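Local coordinates for protein malate dehydrogenase (Naegleria fowleri, PDB 6UM4) that probably catalyses the reversible, nicotinamide-coenzyme-dependent oxidation of malate to oxaloacetate, at residues R132-P137 with T164-A170; P242-A247 with M356-R361; A282-L288 with F312-Q318; I366-C372 with V404-I408. One frame throughout, in Å; residues are numbered along the deposited sequence.

Interaction 1: R132-P137 with T164-A170; sequences RLLERP and TDSENDA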
# COMPACT_ATOMS: atom_id res chain seq x y z
N ARG A 132 -4.95 -9.38 -13.93
CA ARG A 132 -4.25 -10.43 -14.66
C ARG A 132 -2.77 -10.22 -14.38
O ARG A 132 -2.17 -9.27 -14.88
CB ARG A 132 -4.58 -10.38 -16.15
CG ARG A 132 -6.07 -10.64 -16.44
CD ARG A 132 -6.36 -10.68 -17.95
NE ARG A 132 -6.00 -11.96 -18.55
CZ ARG A 132 -6.81 -13.03 -18.54
NH1 ARG A 132 -7.92 -13.02 -17.81
NH2 ARG A 132 -6.42 -14.16 -19.14
N LEU A 133 -2.21 -11.13 -13.60
CA LEU A 133 -0.88 -10.97 -13.01
C LEU A 133 0.11 -11.82 -13.77
O LEU A 133 -0.06 -13.04 -13.85
CB LEU A 133 -0.91 -11.38 -11.53
CG LEU A 133 -1.92 -10.64 -10.67
CD1 LEU A 133 -1.78 -11.08 -9.20
CD2 LEU A 133 -1.68 -9.13 -10.82
N LEU A 134 1.17 -11.20 -14.28
CA LEU A 134 2.16 -11.86 -15.11
C LEU A 134 3.50 -11.91 -14.39
O LEU A 134 3.92 -10.93 -13.77
CB LEU A 134 2.32 -11.11 -16.44
CG LEU A 134 3.47 -11.58 -17.32
CD1 LEU A 134 3.19 -13.01 -17.72
CD2 LEU A 134 3.64 -10.71 -18.55
N GLU A 135 4.17 -13.05 -14.47
CA GLU A 135 5.50 -13.20 -13.90
C GLU A 135 6.30 -14.15 -14.79
O GLU A 135 5.77 -14.79 -15.69
CB GLU A 135 5.44 -13.74 -12.45
CG GLU A 135 5.70 -12.71 -11.36
CD GLU A 135 7.09 -12.04 -11.45
OE1 GLU A 135 8.01 -12.60 -12.09
OE2 GLU A 135 7.26 -10.94 -10.87
N ARG A 136 7.60 -14.24 -14.49
CA ARG A 136 8.45 -15.21 -15.14
C ARG A 136 8.02 -16.62 -14.74
O ARG A 136 7.41 -16.81 -13.68
CB ARG A 136 9.91 -14.96 -14.77
CG ARG A 136 10.52 -13.75 -15.49
CD ARG A 136 12.01 -13.61 -15.18
NE ARG A 136 12.48 -12.25 -15.41
CZ ARG A 136 13.06 -11.82 -16.53
NH1 ARG A 136 13.26 -12.65 -17.54
NH2 ARG A 136 13.46 -10.55 -16.63
N PRO A 137 8.32 -17.62 -15.58
CA PRO A 137 7.89 -19.00 -15.26
C PRO A 137 8.35 -19.49 -13.89
O PRO A 137 7.59 -20.16 -13.18
CB PRO A 137 8.52 -19.83 -16.39
CG PRO A 137 8.69 -18.87 -17.52
CD PRO A 137 9.01 -17.54 -16.88
N THR A 164 -0.52 -15.96 -14.57
CA THR A 164 0.03 -16.61 -15.76
C THR A 164 1.48 -16.22 -15.95
O THR A 164 1.94 -15.17 -15.48
CB THR A 164 -0.79 -16.28 -17.02
OG1 THR A 164 -0.19 -16.90 -18.16
CG2 THR A 164 -0.89 -14.79 -17.25
N ASP A 165 2.22 -17.08 -16.65
CA ASP A 165 3.54 -16.71 -17.15
C ASP A 165 3.54 -16.51 -18.66
O ASP A 165 4.61 -16.56 -19.29
CB ASP A 165 4.59 -17.75 -16.74
CG ASP A 165 4.30 -19.14 -17.31
OD1 ASP A 165 3.36 -19.30 -18.11
OD2 ASP A 165 5.05 -20.08 -16.94
N SER A 166 2.37 -16.30 -19.26
CA SER A 166 2.24 -16.13 -20.70
C SER A 166 1.74 -14.74 -21.02
O SER A 166 0.62 -14.37 -20.64
CB SER A 166 1.25 -17.13 -21.30
OG SER A 166 0.71 -16.55 -22.48
N GLU A 167 2.54 -13.99 -21.78
CA GLU A 167 2.15 -12.64 -22.15
C GLU A 167 0.89 -12.66 -22.99
O GLU A 167 0.02 -11.80 -22.83
CB GLU A 167 3.30 -11.95 -22.89
CG GLU A 167 4.49 -11.69 -21.96
CD GLU A 167 5.74 -11.27 -22.69
OE1 GLU A 167 5.76 -11.35 -23.94
OE2 GLU A 167 6.72 -10.86 -22.01
N ASN A 168 0.74 -13.67 -23.85
CA ASN A 168 -0.50 -13.78 -24.61
C ASN A 168 -1.71 -13.92 -23.67
O ASN A 168 -2.69 -13.18 -23.81
CB ASN A 168 -0.43 -14.96 -25.58
CG ASN A 168 -1.61 -15.00 -26.52
OD1 ASN A 168 -1.66 -14.29 -27.52
ND2 ASN A 168 -2.58 -15.85 -26.21
N ASP A 169 -1.64 -14.83 -22.69
CA ASP A 169 -2.77 -14.96 -21.77
C ASP A 169 -2.96 -13.70 -20.93
O ASP A 169 -4.10 -13.27 -20.70
CB ASP A 169 -2.63 -16.19 -20.86
CG ASP A 169 -2.80 -17.54 -21.60
OD1 ASP A 169 -3.47 -17.59 -22.66
OD2 ASP A 169 -2.30 -18.57 -21.10
N ALA A 170 -1.86 -13.09 -20.48
CA ALA A 170 -1.93 -11.98 -19.54
C ALA A 170 -2.75 -10.81 -20.08
O ALA A 170 -3.62 -10.27 -19.38
CB ALA A 170 -0.52 -11.51 -19.17
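R132 reaches from the second strand of the Rossmann-type NAD binding domain onto the helix that follows the neighbouring strand, and further along L134 pairs with T164 as a parallel bridge. Helix 140-151 lies between the two strands in sequence, so the topology is a beta-alpha-beta crossover, and strand 158-164 forms one edge of the six-stranded parallel sheet. The arginine can be traced outward. Its CB and CG pass the carbonyl of A170, and CD comes within 3.1 Å of A170 O. A turn about CG-CD (chi3 79°) then brings the guanidinium round so that its edge faces the backbone of D169. NE and NH2 both donate to D169 O, approaching from the same face of that carbonyl's plane; the bond from R132 NH2 to D169 O is 2.9 Å with an N-H...O angle of 148°. NE also makes a weak bond to A170 O, which has a second donor in T101 OG1. Y162 adds a cation-pi contact to the guanidinium.

The bridge rests on T164 N to L133 O, 3.0 Å, and E135 N to T164 O, 3.2 Å. L134, with CG anti to the backbone N (chi1 171°), splits its branches: CD1 lies against the D165-S166 peptide, while CD2 meets E167 CG at 3.6 Å. E167 OE2 itself turns to Q205 NE2. S166 OG caps the helix by accepting from D169 N. Past the strand end, D165 and P137 cross at about a right angle, with D165 OD2 3.5 Å from P137 CB.

Interaction 2: P242-A247 with M356-R361; sequences PENITA and MAIPSR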
# COMPACT_ATOMS: atom_id res chain seq x y z
N PRO A 242 -0.55 5.88 -30.15
CA PRO A 242 0.68 6.07 -29.38
C PRO A 242 0.46 6.80 -28.07
O PRO A 242 1.17 6.52 -27.10
CB PRO A 242 1.58 6.85 -30.34
CG PRO A 242 1.10 6.32 -31.75
CD PRO A 242 -0.39 6.23 -31.58
N GLU A 243 -0.52 7.71 -28.00
CA GLU A 243 -0.79 8.45 -26.77
C GLU A 243 -1.34 7.56 -25.66
O GLU A 243 -1.38 7.99 -24.50
CB GLU A 243 -1.75 9.59 -27.05
CG GLU A 243 -1.07 10.85 -27.54
CD GLU A 243 -0.60 10.74 -28.98
OE1 GLU A 243 -1.02 9.78 -29.67
OE2 GLU A 243 0.21 11.61 -29.40
N ASN A 244 -1.84 6.37 -25.99
CA ASN A 244 -2.34 5.45 -24.97
C ASN A 244 -1.25 4.63 -24.30
O ASN A 244 -1.56 3.79 -23.45
CB ASN A 244 -3.41 4.52 -25.58
CG ASN A 244 -4.70 5.24 -25.89
OD1 ASN A 244 -4.89 6.38 -25.47
ND2 ASN A 244 -5.58 4.61 -26.62
N ILE A 245 0.02 4.82 -24.68
CA ILE A 245 1.15 4.14 -24.06
C ILE A 245 2.10 5.21 -23.54
O ILE A 245 2.68 5.96 -24.34
CB ILE A 245 1.88 3.23 -25.06
CG1 ILE A 245 0.91 2.22 -25.68
CG2 ILE A 245 3.07 2.54 -24.39
CD1 ILE A 245 1.58 1.29 -26.68
N THR A 246 2.28 5.28 -22.22
CA THR A 246 3.18 6.27 -21.65
C THR A 246 4.20 5.60 -20.74
O THR A 246 4.05 4.45 -20.33
CB THR A 246 2.42 7.34 -20.87
OG1 THR A 246 1.68 6.73 -19.81
CG2 THR A 246 1.45 8.07 -21.78
N ALA A 247 5.24 6.35 -20.41
CA ALA A 247 6.25 5.91 -19.47
C ALA A 247 6.17 6.79 -18.22
O ALA A 247 5.72 7.94 -18.29
CB ALA A 247 7.64 5.97 -20.11
N MET A 356 4.22 13.23 -17.43
CA MET A 356 4.12 11.94 -18.09
C MET A 356 5.10 11.95 -19.25
O MET A 356 5.27 12.98 -19.90
CB MET A 356 2.70 11.70 -18.63
CG MET A 356 1.58 11.66 -17.55
SD MET A 356 -0.09 11.64 -18.27
CE MET A 356 -0.25 9.92 -18.76
N ALA A 357 5.77 10.81 -19.48
CA ALA A 357 6.59 10.60 -20.68
C ALA A 357 5.70 10.11 -21.81
O ALA A 357 5.19 8.99 -21.76
CB ALA A 357 7.71 9.61 -20.40
N ILE A 358 5.55 10.93 -22.85
CA ILE A 358 4.51 10.70 -23.86
C ILE A 358 5.16 10.71 -25.24
O ILE A 358 6.28 11.22 -25.41
CB ILE A 358 3.39 11.75 -23.75
CG1 ILE A 358 3.90 13.11 -24.24
CG2 ILE A 358 2.93 11.90 -22.28
CD1 ILE A 358 2.89 14.23 -24.16
N PRO A 359 4.50 10.14 -26.26
CA PRO A 359 5.05 10.25 -27.62
C PRO A 359 5.14 11.71 -28.04
O PRO A 359 4.17 12.47 -27.96
CB PRO A 359 4.05 9.47 -28.49
CG PRO A 359 2.79 9.44 -27.68
CD PRO A 359 3.26 9.35 -26.24
N SER A 360 6.31 12.09 -28.52
CA SER A 360 6.49 13.45 -29.02
C SER A 360 5.79 13.62 -30.37
O SER A 360 6.08 12.90 -31.33
CB SER A 360 7.97 13.77 -29.14
OG SER A 360 8.14 15.00 -29.79
N ARG A 361 4.86 14.57 -30.42
CA ARG A 361 4.35 15.11 -31.68
C ARG A 361 4.99 16.46 -32.00
O ARG A 361 4.38 17.30 -32.67
CB ARG A 361 2.83 15.23 -31.62
CG ARG A 361 2.08 13.94 -31.24
CD ARG A 361 2.18 12.87 -32.35
NE ARG A 361 1.37 11.68 -32.08
CZ ARG A 361 1.19 10.67 -32.93
NH1 ARG A 361 1.62 10.76 -34.18
NH2 ARG A 361 0.44 9.63 -32.58
O HOH W 1 1.75 13.56 -27.82
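E243 OE2 is gripped from two directions, by R361 NE at 2.9 Å and by a water that donates to it. That water also donates to P359 O at 2.7 Å, which ties the carboxylate to the backbone of the other segment. The salt bridge is bidentate and side-on: R361 NE meets OE2, and R361 NH2 meets E243 OE1 at a longer 3.3 Å. Both oxygens use their syn lone pairs. The N-H...O angles of 173° and 174°, and group planes only 7° apart, show how closely the two flat groups match. E243 folds back at chi2 to present its carboxylate. Beside it, the ring of P242 packs on R361 NH2, and P359 CG sits 3.4 Å from P242 O.

Further along, a single antiparallel hydrogen-bonded pair joins A247 to A357, with A247 N to A357 O at 3.0 Å and A357 N to A247 O at 3.1 Å. This bridge joins the last strand of the Rossmann-type parallel sheet, 245-247, to strand 353-359 of the C-terminal domain, so the two domains meet through backbone as well as side chains. The methyl groups of the two alanines touch, CB to CB 3.7 Å. M356, bent at chi3, brings its CE equally close to OG1 and CG2 of T246, while T246 OG1 is hydrogen-bonded to H342 NE2.

Interaction 3: A282-L288 with F312-Q318; sequences ATQYPDL and FIPNVQQ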
# COMPACT_ATOMS: atom_id res chain seq x y z
N ALA A 282 18.95 10.25 -15.08
CA ALA A 282 19.67 11.36 -14.46
C ALA A 282 19.78 12.58 -15.36
O ALA A 282 20.19 13.63 -14.87
CB ALA A 282 21.06 10.90 -14.03
N THR A 283 19.43 12.49 -16.65
CA THR A 283 19.43 13.67 -17.51
C THR A 283 18.10 14.41 -17.48
O THR A 283 17.94 15.41 -18.19
CB THR A 283 19.75 13.31 -18.96
OG1 THR A 283 18.60 12.71 -19.57
CG2 THR A 283 20.95 12.37 -19.04
N GLN A 284 17.15 13.94 -16.69
CA GLN A 284 15.86 14.60 -16.61
C GLN A 284 16.06 16.06 -16.23
O GLN A 284 17.05 16.45 -15.60
CB GLN A 284 14.99 13.91 -15.57
CG GLN A 284 15.49 14.13 -14.16
CD GLN A 284 14.70 13.35 -13.15
OE1 GLN A 284 13.71 13.85 -12.61
NE2 GLN A 284 15.18 12.15 -12.82
N TYR A 285 15.10 16.89 -16.63
CA TYR A 285 15.14 18.28 -16.24
C TYR A 285 13.95 18.59 -15.37
O TYR A 285 12.84 18.79 -15.88
CB TYR A 285 15.17 19.20 -17.47
CG TYR A 285 15.08 20.65 -17.08
CD1 TYR A 285 15.85 21.17 -16.03
CD2 TYR A 285 14.20 21.50 -17.72
CE1 TYR A 285 15.74 22.48 -15.66
CE2 TYR A 285 14.09 22.82 -17.35
CZ TYR A 285 14.86 23.30 -16.32
OH TYR A 285 14.74 24.62 -15.98
N PRO A 286 14.12 18.63 -14.05
CA PRO A 286 13.04 19.12 -13.17
C PRO A 286 12.92 20.63 -13.31
O PRO A 286 13.87 21.36 -13.04
CB PRO A 286 13.52 18.72 -11.77
CG PRO A 286 14.75 17.83 -11.98
CD PRO A 286 15.32 18.27 -13.29
N ASP A 287 11.76 21.09 -13.74
CA ASP A 287 11.61 22.46 -14.23
C ASP A 287 10.79 23.26 -13.23
O ASP A 287 9.59 23.01 -13.06
CB ASP A 287 10.95 22.45 -15.62
CG ASP A 287 10.91 23.83 -16.27
OD1 ASP A 287 11.46 24.80 -15.69
OD2 ASP A 287 10.36 23.93 -17.38
N LEU A 288 11.44 24.22 -12.56
CA LEU A 288 10.79 25.15 -11.65
C LEU A 288 10.45 26.48 -12.33
O LEU A 288 9.97 27.39 -11.64
CB LEU A 288 11.69 25.44 -10.44
CG LEU A 288 11.77 24.32 -9.38
CD1 LEU A 288 12.77 24.62 -8.27
CD2 LEU A 288 10.40 24.04 -8.82
N PHE A 312 18.73 21.52 -6.01
CA PHE A 312 17.41 20.98 -6.33
C PHE A 312 17.50 19.93 -7.43
O PHE A 312 17.12 18.77 -7.24
CB PHE A 312 16.46 22.10 -6.73
CG PHE A 312 15.13 21.62 -7.17
CD1 PHE A 312 14.20 21.17 -6.23
CD2 PHE A 312 14.80 21.59 -8.53
CE1 PHE A 312 12.94 20.72 -6.62
CE2 PHE A 312 13.55 21.13 -8.93
CZ PHE A 312 12.61 20.68 -7.99
N ILE A 313 18.01 20.31 -8.60
CA ILE A 313 18.06 19.37 -9.72
C ILE A 313 18.86 18.12 -9.38
O ILE A 313 18.38 17.01 -9.65
CB ILE A 313 18.55 20.07 -11.00
CG1 ILE A 313 17.47 21.01 -11.54
CG2 ILE A 313 18.91 19.02 -12.04
CD1 ILE A 313 17.89 21.78 -12.77
N PRO A 314 20.08 18.22 -8.84
CA PRO A 314 20.79 16.98 -8.49
C PRO A 314 20.11 16.16 -7.41
O PRO A 314 20.17 14.93 -7.45
CB PRO A 314 22.17 17.48 -8.03
CG PRO A 314 22.02 18.93 -7.80
CD PRO A 314 20.92 19.41 -8.67
N ASN A 315 19.47 16.81 -6.43
CA ASN A 315 18.78 16.05 -5.39
C ASN A 315 17.63 15.24 -5.99
O ASN A 315 17.38 14.11 -5.57
CB ASN A 315 18.25 16.97 -4.30
CG ASN A 315 19.35 17.51 -3.41
OD1 ASN A 315 20.45 16.95 -3.34
ND2 ASN A 315 19.06 18.60 -2.71
N VAL A 316 16.93 15.83 -6.96
CA VAL A 316 15.83 15.13 -7.60
C VAL A 316 16.36 14.00 -8.47
O VAL A 316 15.79 12.90 -8.49
CB VAL A 316 14.98 16.12 -8.44
CG1 VAL A 316 13.89 15.36 -9.17
CG2 VAL A 316 14.37 17.19 -7.57
N GLN A 317 17.45 14.24 -9.19
CA GLN A 317 18.01 13.22 -10.08
C GLN A 317 18.56 12.05 -9.29
O GLN A 317 18.47 10.90 -9.74
CB GLN A 317 19.12 13.83 -10.95
CG GLN A 317 18.67 14.84 -11.99
CD GLN A 317 19.85 15.60 -12.57
OE1 GLN A 317 20.90 15.74 -11.94
NE2 GLN A 317 19.67 16.11 -13.80
N GLN A 318 19.13 12.31 -8.11
CA GLN A 318 19.84 11.30 -7.34
C GLN A 318 19.03 10.77 -6.17
O GLN A 318 19.58 10.09 -5.30
CB GLN A 318 21.17 11.85 -6.83
CG GLN A 318 22.05 12.33 -7.96
CD GLN A 318 22.36 11.22 -8.94
OE1 GLN A 318 22.50 10.05 -8.55
NE2 GLN A 318 22.44 11.56 -10.22
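P286, Q317 and F312 bury the most surface here. P286 lies on the edge strand 285-287 with its ring directed at helix 305-317, and CB, CG and CD each find a different helix residue. CB meets F312 CE2 at 3.7 Å, CG meets V316 CG1 at 3.8 Å, and CD rests against CG1 and CG2 of I313. The proline thus sits among three residues of successive turns, F312, I313 and V316. The CD1 of I313 continues to the edge of the Y285 ring, in its plane, at CE1.

F312 has its ring enclosed on both faces. L288 CD1 lies over one, 3.7 Å from the centroid and 15° off the normal, a CH-pi contact; V316 CG2 of the next helical turn lies over the other. F312 CG is anti to the backbone N (chi1 176°), which turns the ring toward L288 and P286; W307 of the same helix also meets it.

Q317 works at the other end. Its chain extends beyond CG past that of Q284, the two running in opposite directions, CG to CG 3.9 Å. The amide NE2 donates to Q284 O at 3.2 Å, in the plane of that carbonyl, with an N-H...O angle of 159°. A282 O is even nearer to Q317 NE2, but the angle is too poor for a bond. Q284 NE2 is hydrogen-bonded to S281 O, whereas Q284 OE1 is buried beside V316 CG1 without a polar partner. This packing of a helix against an edge strand of an antiparallel sheet belongs to the alpha/beta C-terminal domain of the lactate/malate dehydrogenase family.

Interaction 4: I366-C372 with V404-I408; sequences IPRGIWC and VKELI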
# COMPACT_ATOMS: atom_id res chain seq x y z
N ILE A 366 10.34 19.44 -29.77
CA ILE A 366 11.01 18.19 -29.39
C ILE A 366 10.99 17.21 -30.56
O ILE A 366 9.96 17.10 -31.24
CB ILE A 366 10.33 17.60 -28.15
CG1 ILE A 366 10.58 18.50 -26.94
CG2 ILE A 366 10.82 16.20 -27.85
CD1 ILE A 366 9.71 18.16 -25.72
N PRO A 367 12.10 16.54 -30.87
CA PRO A 367 12.10 15.60 -32.01
C PRO A 367 11.02 14.54 -31.86
O PRO A 367 10.74 14.05 -30.77
CB PRO A 367 13.50 14.98 -31.96
CG PRO A 367 14.35 16.04 -31.27
CD PRO A 367 13.43 16.67 -30.26
N ARG A 368 10.41 14.18 -32.99
CA ARG A 368 9.36 13.17 -33.05
C ARG A 368 9.95 11.77 -32.93
O ARG A 368 11.14 11.53 -33.17
CB ARG A 368 8.57 13.32 -34.37
CG ARG A 368 8.16 14.78 -34.67
CD ARG A 368 7.43 14.97 -36.01
NE ARG A 368 6.00 14.65 -35.92
CZ ARG A 368 5.02 15.55 -35.99
NH1 ARG A 368 3.75 15.16 -35.89
NH2 ARG A 368 5.30 16.84 -36.15
N GLY A 369 9.11 10.83 -32.55
CA GLY A 369 9.54 9.45 -32.49
C GLY A 369 10.19 9.03 -31.18
O GLY A 369 10.53 7.85 -31.02
N ILE A 370 10.39 9.95 -30.24
CA ILE A 370 10.86 9.58 -28.91
C ILE A 370 9.73 9.83 -27.94
O ILE A 370 8.83 10.65 -28.19
CB ILE A 370 12.11 10.36 -28.44
CG1 ILE A 370 11.86 11.86 -28.53
CG2 ILE A 370 13.35 9.95 -29.22
CD1 ILE A 370 12.89 12.67 -27.78
N TRP A 371 9.78 9.12 -26.81
CA TRP A 371 8.90 9.39 -25.69
C TRP A 371 9.63 10.35 -24.75
O TRP A 371 10.79 10.12 -24.39
CB TRP A 371 8.51 8.11 -24.96
CG TRP A 371 7.17 7.54 -25.36
CD1 TRP A 371 6.09 7.31 -24.55
CD2 TRP A 371 6.76 7.12 -26.68
NE1 TRP A 371 5.05 6.79 -25.27
CE2 TRP A 371 5.44 6.64 -26.58
CE3 TRP A 371 7.40 7.08 -27.92
CZ2 TRP A 371 4.72 6.14 -27.68
CZ3 TRP A 371 6.69 6.59 -29.02
CH2 TRP A 371 5.37 6.13 -28.89
N CYS A 372 8.95 11.42 -24.39
CA CYS A 372 9.60 12.50 -23.67
C CYS A 372 8.63 13.05 -22.66
O CYS A 372 7.49 13.36 -23.01
CB CYS A 372 10.03 13.59 -24.65
SG CYS A 372 10.84 14.99 -23.88
N VAL A 404 16.93 15.13 -24.40
CA VAL A 404 16.55 14.70 -25.74
C VAL A 404 17.71 13.98 -26.41
O VAL A 404 17.54 12.89 -26.99
CB VAL A 404 16.07 15.90 -26.56
CG1 VAL A 404 16.05 15.58 -28.05
CG2 VAL A 404 14.68 16.30 -26.08
N LYS A 405 18.92 14.52 -26.27
CA LYS A 405 20.10 13.87 -26.81
C LYS A 405 20.24 12.45 -26.27
O LYS A 405 20.59 11.53 -27.02
CB LYS A 405 21.34 14.70 -26.48
CG LYS A 405 22.63 14.22 -27.11
CD LYS A 405 23.76 15.21 -26.79
CE LYS A 405 25.04 14.83 -27.50
NZ LYS A 405 25.57 13.54 -26.99
N GLU A 406 20.00 12.25 -24.98
CA GLU A 406 20.11 10.91 -24.44
C GLU A 406 19.03 10.00 -24.98
O GLU A 406 19.29 8.84 -25.31
CB GLU A 406 20.04 10.95 -22.92
CG GLU A 406 20.23 9.60 -22.31
CD GLU A 406 20.10 9.65 -20.81
OE1 GLU A 406 19.05 10.13 -20.32
OE2 GLU A 406 21.05 9.22 -20.15
N LEU A 407 17.81 10.52 -25.10
CA LEU A 407 16.71 9.73 -25.65
C LEU A 407 17.01 9.33 -27.09
O LEU A 407 16.74 8.19 -27.49
CB LEU A 407 15.42 10.54 -25.57
CG LEU A 407 14.77 10.68 -24.18
CD1 LEU A 407 13.74 11.79 -24.17
CD2 LEU A 407 14.13 9.34 -23.77
N ILE A 408 17.57 10.24 -27.88
CA ILE A 408 17.90 9.89 -29.25
C ILE A 408 18.97 8.80 -29.28
O ILE A 408 18.91 7.87 -30.09
CB ILE A 408 18.32 11.14 -30.05
CG1 ILE A 408 17.10 12.04 -30.26
CG2 ILE A 408 18.92 10.74 -31.39
CD1 ILE A 408 17.39 13.38 -30.82
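L407 meets W371 through the peptide carbonyl and not through the indole: CD1 lies 3.4 Å and CD2 3.5 Å from W371 O, whereas neither face nor edge of the indole comes within contact of 404-408. That ring leads away toward A230, M231 and S234 of helix 226-235, and its NE1 is hydrogen-bonded to I245 O. W371 O is itself bonded to N227 ND2, so the leucine methyls flank a carbonyl whose polar need is met. At the other ring, the pyrrolidine of P367, V404 CG1 meets the CD-CG side, 3.6 Å from P367 CD. At P367 CG the CD1 of I408 arrives at about a right angle, 4.1 Å away.

Here the loop leading into strand 371-380 packs on helix 394-414 of the C-terminal alpha/beta domain. V404, L407 and I408, three and four residues apart, form one side of that helix and make an apolar contact. I370 points into it. Its CG1 occupies the position between the backbone N and the carbonyl carbon (chi1 55°), which sends CD1 to L407 CD1 at 3.8 Å, the two side chains crossing at about a right angle. The CD1 of I370 also reaches V404 CG1 at 4.3 Å. On the strand itself C372 CB approaches L407 CD1, and at the preceding turn G369 O accepts a hydrogen bond from K411 NZ.

Overall arrangement
Following the chain from the N terminus, interaction 1 closes first, completing a beta-alpha-beta unit and the start of the helix after it at one edge of the parallel sheet. Interaction 2 opens at the opposite edge of that sheet and closes only at residues 356-361, the long span tying the NAD binding domain to the C-terminal one. Interaction 3 opens and closes within that span, binding an edge strand to a helix. Interaction 4 follows in series and joins the next strand to the C-terminal helix. Interactions 2 and 4 touch, partly through the backbone pairing of I358 O with C372 N, as do 3 and 4 through T283 OG1 and E406 OE1; interaction 1 stands apart, its centre about 24 Å from that of interaction 2.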